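Local coordinates for aspartate aminotransferase, cytoplasmic (Schizosaccharomyces pombe 972h-, PDB 6JPK) that catalyses the pyridoxal 5'-phosphate-dependent exchange of amino groups between L-aspartate and 2-oxoglutarate, yielding oxaloacetate and L-glutamate, as a homodimer, at the interface of chains A and B. Numbering follows the deposited sequence. Chains: chain A/B, Aspartate aminotransferase, cytoplasmic.

Contact 1: the interface of chains A and B. Residues chain A 269, 272, 276, 279-280; chain B 2, 6-7, 9.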
# COMPACT_ATOMS: atom_id res chain seq x y z
N TYR A 269 5.05 -15.81 -7.54
CA TYR A 269 4.48 -16.99 -8.18
C TYR A 269 5.63 -17.75 -8.82
O TYR A 269 6.38 -17.19 -9.64
CB TYR A 269 3.43 -16.61 -9.22
CG TYR A 269 2.99 -17.76 -10.12
CD1 TYR A 269 2.22 -18.80 -9.62
CD2 TYR A 269 3.34 -17.78 -11.46
CE1 TYR A 269 1.81 -19.85 -10.45
CE2 TYR A 269 2.95 -18.82 -12.30
CZ TYR A 269 2.18 -19.85 -11.78
OH TYR A 269 1.77 -20.88 -12.61
N LYS A 272 6.08 -22.99 -13.63
CA LYS A 272 6.79 -24.11 -14.22
C LYS A 272 7.58 -23.69 -15.45
O LYS A 272 8.50 -24.41 -15.85
CB LYS A 272 5.82 -25.23 -14.58
CG LYS A 272 5.22 -25.92 -13.36
CD LYS A 272 4.05 -26.80 -13.74
CE LYS A 272 4.52 -28.06 -14.43
NZ LYS A 272 5.01 -29.03 -13.43
N THR A 276 4.45 -18.95 -18.67
CA THR A 276 3.36 -18.74 -17.70
C THR A 276 3.74 -17.70 -16.65
O THR A 276 2.88 -16.93 -16.20
CB THR A 276 3.00 -20.08 -17.05
OG1 THR A 276 2.64 -21.01 -18.08
CG2 THR A 276 1.85 -19.93 -16.03
N LYS A 279 2.69 -14.47 -18.22
CA LYS A 279 1.24 -14.30 -18.24
C LYS A 279 0.72 -13.87 -16.88
O LYS A 279 -0.03 -12.88 -16.76
CB LYS A 279 0.57 -15.60 -18.69
CG LYS A 279 0.85 -15.96 -20.15
CD LYS A 279 0.43 -17.39 -20.47
CE LYS A 279 0.53 -17.67 -21.97
NZ LYS A 279 0.44 -19.14 -22.28
N VAL A 280 1.14 -14.57 -15.83
CA VAL A 280 0.69 -14.28 -14.47
C VAL A 280 1.18 -12.90 -14.04
O VAL A 280 0.42 -12.10 -13.47
CB VAL A 280 1.17 -15.39 -13.51
CG1 VAL A 280 1.01 -14.99 -12.04
CG2 VAL A 280 0.44 -16.69 -13.81
N SER B 2 -0.65 -23.67 -13.72
CA SER B 2 -0.21 -24.52 -14.83
C SER B 2 -0.43 -26.01 -14.59
O SER B 2 -0.89 -26.71 -15.48
CB SER B 2 1.24 -24.34 -15.13
OG SER B 2 1.53 -25.04 -16.34
N PHE B 6 -3.11 -22.07 -15.19
CA PHE B 6 -2.63 -20.70 -15.38
C PHE B 6 -1.97 -20.48 -16.74
O PHE B 6 -1.81 -19.33 -17.16
CB PHE B 6 -1.68 -20.32 -14.25
CG PHE B 6 -2.34 -20.27 -12.90
CD1 PHE B 6 -3.62 -19.74 -12.75
CD2 PHE B 6 -1.72 -20.79 -11.78
CE1 PHE B 6 -4.24 -19.71 -11.51
CE2 PHE B 6 -2.32 -20.77 -10.54
CZ PHE B 6 -3.58 -20.24 -10.40
N ALA B 7 -1.60 -21.55 -17.45
CA ALA B 7 -1.07 -21.38 -18.80
C ALA B 7 -2.14 -20.93 -19.79
O ALA B 7 -1.79 -20.43 -20.87
CB ALA B 7 -0.45 -22.68 -19.31
N ILE B 9 -4.12 -18.47 -19.26
CA ILE B 9 -4.32 -17.03 -19.12
C ILE B 9 -3.70 -16.31 -20.32
O ILE B 9 -2.61 -16.68 -20.79
CB ILE B 9 -3.71 -16.56 -17.79
CG1 ILE B 9 -4.54 -17.09 -16.62
CG2 ILE B 9 -3.58 -15.06 -17.75
CD1 ILE B 9 -3.88 -16.81 -15.27

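Contact 2: the interface of chains A and B. Residues chain A 106, 260-263, 296; chain B 294-297.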
# COMPACT_ATOMS: atom_id res chain seq x y z
N VAL A 106 2.91 -4.17 -0.41
CA VAL A 106 2.83 -3.43 0.84
C VAL A 106 2.95 -4.47 1.95
O VAL A 106 1.95 -4.86 2.57
CB VAL A 106 1.52 -2.63 0.94
CG1 VAL A 106 1.50 -1.78 2.21
CG2 VAL A 106 1.34 -1.75 -0.29
N TYR A 260 8.75 -3.18 9.67
CA TYR A 260 7.34 -3.06 10.05
C TYR A 260 6.55 -2.00 9.28
O TYR A 260 5.86 -2.32 8.30
CB TYR A 260 7.23 -2.77 11.55
CG TYR A 260 7.86 -3.86 12.41
CD1 TYR A 260 7.23 -5.09 12.58
CD2 TYR A 260 9.10 -3.66 13.02
CE1 TYR A 260 7.81 -6.10 13.34
CE2 TYR A 260 9.69 -4.67 13.78
CZ TYR A 260 9.04 -5.87 13.95
OH TYR A 260 9.62 -6.87 14.69
N GLY A 261 6.65 -0.75 9.73
CA GLY A 261 5.87 0.36 9.20
C GLY A 261 6.29 0.91 7.85
O GLY A 261 5.54 1.71 7.26
N GLU A 262 7.46 0.52 7.34
CA GLU A 262 7.81 0.89 5.97
C GLU A 262 7.14 -0.00 4.93
O GLU A 262 7.18 0.34 3.75
CB GLU A 262 9.34 0.87 5.79
CG GLU A 262 10.13 1.52 6.95
CD GLU A 262 9.76 3.00 7.23
OE1 GLU A 262 9.01 3.63 6.43
OE2 GLU A 262 10.22 3.54 8.27
N ARG A 263 6.55 -1.13 5.34
CA ARG A 263 5.72 -1.98 4.48
C ARG A 263 6.52 -2.57 3.32
O ARG A 263 6.24 -2.33 2.14
CB ARG A 263 4.50 -1.21 3.96
CG ARG A 263 3.77 -0.36 5.00
CD ARG A 263 3.38 -1.16 6.24
NE ARG A 263 2.39 -2.21 5.97
CZ ARG A 263 2.45 -3.42 6.51
NH1 ARG A 263 1.52 -4.32 6.24
NH2 ARG A 263 3.47 -3.75 7.31
N PRO A 296 5.85 1.27 -2.09
CA PRO A 296 6.73 2.25 -1.42
C PRO A 296 8.21 1.88 -1.52
O PRO A 296 8.61 0.75 -1.23
CB PRO A 296 6.26 2.22 0.04
CG PRO A 296 5.63 0.88 0.21
CD PRO A 296 4.99 0.55 -1.12
N ASN B 294 -1.58 -1.65 7.28
CA ASN B 294 -1.29 -0.30 7.74
C ASN B 294 -0.39 0.37 6.72
O ASN B 294 0.26 -0.31 5.91
CB ASN B 294 -0.65 -0.31 9.14
CG ASN B 294 0.39 -1.40 9.30
OD1 ASN B 294 1.53 -1.26 8.84
ND2 ASN B 294 0.01 -2.50 9.97
N PRO B 295 -0.36 1.71 6.68
CA PRO B 295 0.26 2.42 5.55
C PRO B 295 1.73 2.73 5.81
O PRO B 295 2.19 2.65 6.95
CB PRO B 295 -0.58 3.70 5.45
CG PRO B 295 -0.92 4.00 6.87
CD PRO B 295 -1.11 2.64 7.54
N PRO B 296 2.50 3.08 4.76
CA PRO B 296 3.95 3.26 4.93
C PRO B 296 4.33 4.56 5.61
O PRO B 296 3.84 5.64 5.26
CB PRO B 296 4.48 3.22 3.49
CG PRO B 296 3.32 3.58 2.64
CD PRO B 296 2.10 3.08 3.35
N ALA B 297 5.27 4.46 6.56
CA ALA B 297 5.52 5.54 7.51
C ALA B 297 6.46 6.62 6.98
O ALA B 297 6.25 7.80 7.29
CB ALA B 297 6.06 4.96 8.82

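Contact 3: the interface of chains A and B. Residues chain A 70, 292-296; chain B 106, 109, 261, 263.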
# COMPACT_ATOMS: atom_id res chain seq x y z
N TYR A 70 8.95 7.50 -8.65
CA TYR A 70 8.13 6.29 -8.72
C TYR A 70 8.98 5.07 -9.03
O TYR A 70 9.89 5.13 -9.86
CB TYR A 70 7.05 6.43 -9.80
CG TYR A 70 5.88 7.34 -9.50
CD1 TYR A 70 5.12 7.20 -8.34
CD2 TYR A 70 5.52 8.35 -10.40
CE1 TYR A 70 4.03 8.06 -8.08
CE2 TYR A 70 4.44 9.19 -10.16
CZ TYR A 70 3.70 9.05 -9.01
OH TYR A 70 2.64 9.91 -8.80
N ILE A 292 -2.79 0.30 -5.70
CA ILE A 292 -1.79 1.16 -5.08
C ILE A 292 -0.97 1.90 -6.13
O ILE A 292 -0.22 2.82 -5.80
CB ILE A 292 -0.85 0.35 -4.16
CG1 ILE A 292 -0.01 -0.63 -4.98
CG2 ILE A 292 -1.65 -0.35 -3.04
CD1 ILE A 292 1.18 -1.21 -4.21
N SER A 293 -1.10 1.47 -7.39
CA SER A 293 -0.35 2.00 -8.53
C SER A 293 1.09 1.48 -8.54
O SER A 293 1.52 0.87 -9.53
CB SER A 293 -0.40 3.54 -8.54
OG SER A 293 -0.00 4.06 -9.79
N ASN A 294 1.85 1.71 -7.47
CA ASN A 294 3.21 1.21 -7.34
C ASN A 294 3.60 1.22 -5.86
O ASN A 294 2.96 1.91 -5.06
CB ASN A 294 4.21 2.03 -8.20
CG ASN A 294 4.01 3.54 -8.07
OD1 ASN A 294 4.44 4.16 -7.09
ND2 ASN A 294 3.40 4.14 -9.07
N PRO A 295 4.59 0.42 -5.46
CA PRO A 295 4.82 0.17 -4.02
C PRO A 295 5.82 1.15 -3.42
O PRO A 295 6.57 1.82 -4.15
CB PRO A 295 5.37 -1.27 -4.02
CG PRO A 295 6.15 -1.36 -5.31
CD PRO A 295 5.35 -0.53 -6.31
N PRO A 296 5.85 1.27 -2.09
CA PRO A 296 6.73 2.25 -1.42
C PRO A 296 8.21 1.88 -1.52
O PRO A 296 8.61 0.75 -1.23
CB PRO A 296 6.26 2.22 0.04
CG PRO A 296 5.63 0.88 0.21
CD PRO A 296 4.99 0.55 -1.12
N VAL B 106 -1.96 4.68 0.49
CA VAL B 106 -0.81 4.50 -0.39
C VAL B 106 -0.96 5.48 -1.55
O VAL B 106 -1.34 5.12 -2.67
CB VAL B 106 -0.69 3.04 -0.87
CG1 VAL B 106 0.62 2.82 -1.62
CG2 VAL B 106 -0.77 2.11 0.33
N THR B 109 -3.62 7.09 -5.48
CA THR B 109 -4.27 5.89 -5.99
C THR B 109 -4.91 5.09 -4.86
O THR B 109 -6.08 4.69 -4.95
CB THR B 109 -3.28 5.02 -6.75
OG1 THR B 109 -2.67 5.79 -7.80
CG2 THR B 109 -4.02 3.83 -7.36
N GLY B 261 7.48 7.94 -5.07
CA GLY B 261 7.67 6.55 -4.73
C GLY B 261 7.56 6.20 -3.25
O GLY B 261 7.55 5.01 -2.92
N ARG B 263 4.88 6.99 -1.57
CA ARG B 263 3.46 6.65 -1.53
C ARG B 263 2.73 7.31 -0.37
O ARG B 263 2.22 6.62 0.52
CB ARG B 263 3.27 5.13 -1.47
CG ARG B 263 4.04 4.34 -2.53
CD ARG B 263 3.95 5.00 -3.90
NE ARG B 263 2.66 4.77 -4.53
CZ ARG B 263 2.00 5.68 -5.25
NH1 ARG B 263 2.49 6.90 -5.39
NH2 ARG B 263 0.83 5.37 -5.79

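Contact 1: the interface of chains A and B
The phenol ring of A:Tyr269 and the phenyl ring of B:Phe6 cross obliquely, their planes nearly perpendicular. Ring carbon CD2 of B:Phe6 comes in beside the hydroxyl end of the phenol, off its plane and past its rim, 3.6 Å from OH of A:Tyr269 and also touching CE1; OH in turn lies close to the phenyl plane. A:Tyr269 extends its tip toward the partner because CG stands anti to the backbone N (chi1 169°). At the root of the phenyl group, the methyl CG2 of A:Thr276 rests 4.0 Å from B:Phe6 CB. The hydroxyl OG1 of A:Thr276 instead faces the methyl CB of B:Ala7, at 3.7 Å. Farther along, A:Lys279 stretches its extended chain beside the N-terminal peptide, CG passing 3.6 Å from the carbonyl O of B:Ile9. Its terminal amine NZ then donates a hydrogen bond of 2.9 Å to the carbonyl O of B:Ala7, arriving in the carbonyl plane on a lone pair, with a C=O...N angle of 144°. An alanine in place of A:Lys279 would probably leave the B:Ala7 carbonyl without this mate and open a gap beside B:Ile9. B:Ser2, near A:Lys272, is poorly ordered. A:Thr276, A:Lys279 and A:Val280 line one flank of helix 274-289, and A:Tyr269 lies near the end of strand 264-270. Across them runs the N-terminal arm of chain B with its 3-10 helix 6-8, embracing the neighbouring subunit as is typical of this family.

Contact 2: the interface of chains A and B
A:Arg263 bends at chi2 (-53°) and chi3 and brings its guanidinium across B:Asn294, whose CG sits between backbone N and carbonyl carbon (chi1 42°). The two side chains cross at about a right angle. The amide oxygen OD1 of B:Asn294 lies 3.0 Å above one guanidinium face, offset toward the rim; the N-H of NE points elsewhere, so this is a contact over the face and not a hydrogen bond. NE of A:Arg263 makes a weak bond of 2.9 Å to the backbone O of B:Asn294. A bond within its own chain helps to hold the guanidinium: NH2 donates to the carbonyl O of A:Tyr260, at 3.0 Å and 159° at the hydrogen; the acceptor lies in the guanidinium plane, while the donor is tilted from the carbonyl plane. Aliphatic CG of A:Arg263 packs 3.6 Å from CA of B:Pro296. Beside it, the backbone N of B:Ala297, the first residue of helix 297-307, donates to the carbonyl O of A:Gly261 over 2.9 Å, from above the carbonyl plane. The carboxylate OE1 of A:Glu262, 3.8 Å from B:Ala297 N, may favour this helix start electrostatically. The rings of A:Pro296 and B:Pro296 cross at about a right angle, CB to CB 4.0 Å. The site joins the subunits and is likely to hold A:Arg263, in this family a ligand of the cofactor phosphate, in place; segment 260-263 follows A:Lys255, in this family the lysine that carries the cofactor.

Contact 3: the interface of chains A and B
B:Arg263 turns a guanidinium edge to the backbone of A:Ile292 and a face to the amide of A:Asn294. NH2 donates to the carbonyl O of A:Ile292 at 2.8 Å, nearly straight at 168° and almost in the guanidinium plane. A:Asn294 crosses the arginine at about a right angle, amide and guanidinium planes 41° apart, and sets OD1 3.1 Å above one face toward the rim, where it accepts no bond from NE. The backbone O of A:Asn294 receives a weak bond from NE, 2.9 Å long. From another direction comes A:Tyr70, its ring turned 73° to the guanidinium: NH1 lies at the ring edge, in plane, 3.3 Å from CE1. The arginine crosses A:Pro296 at about a right angle, its CG 3.6 Å from CA. Away from the arginine, B:Val106 points CG1, anti to its backbone N, at CB of A:Ile292, 3.8 Å away, while CB of B:Thr109 lies 3.7 Å from CB of A:Ser293. Contacts at an edge, a face and NH1 would probably restrict the turning of the guanidinium. In aspartate aminotransferases this arginine, the threonine at the start of the helix and the tyrosine of the other subunit bind the cofactor phosphate. The chain A loop 292-296, leading into helix 297-308, sits against the end of strand 100-106, the first turn of helix 107-127 and the turn after 3-10 helix 260-262 of chain B.

Contact 2 and contact 3 lie side by side, the centres of their C-alpha atoms about 11 Å apart, and share A:Pro296. They pair the same segments, 261-263 of one chain with 294-296 of the other, with the chains exchanged, so they are largely related by the two-fold axis. Contact 1 is peripheral, about 29 Å from contact 2 and 25 Å from contact 3 between the same kind of centres. The dimer is thus fastened at its centre, where both subunits build each active site, and again by an N-terminal arm clasping the partner; contact 1 likewise has a twin.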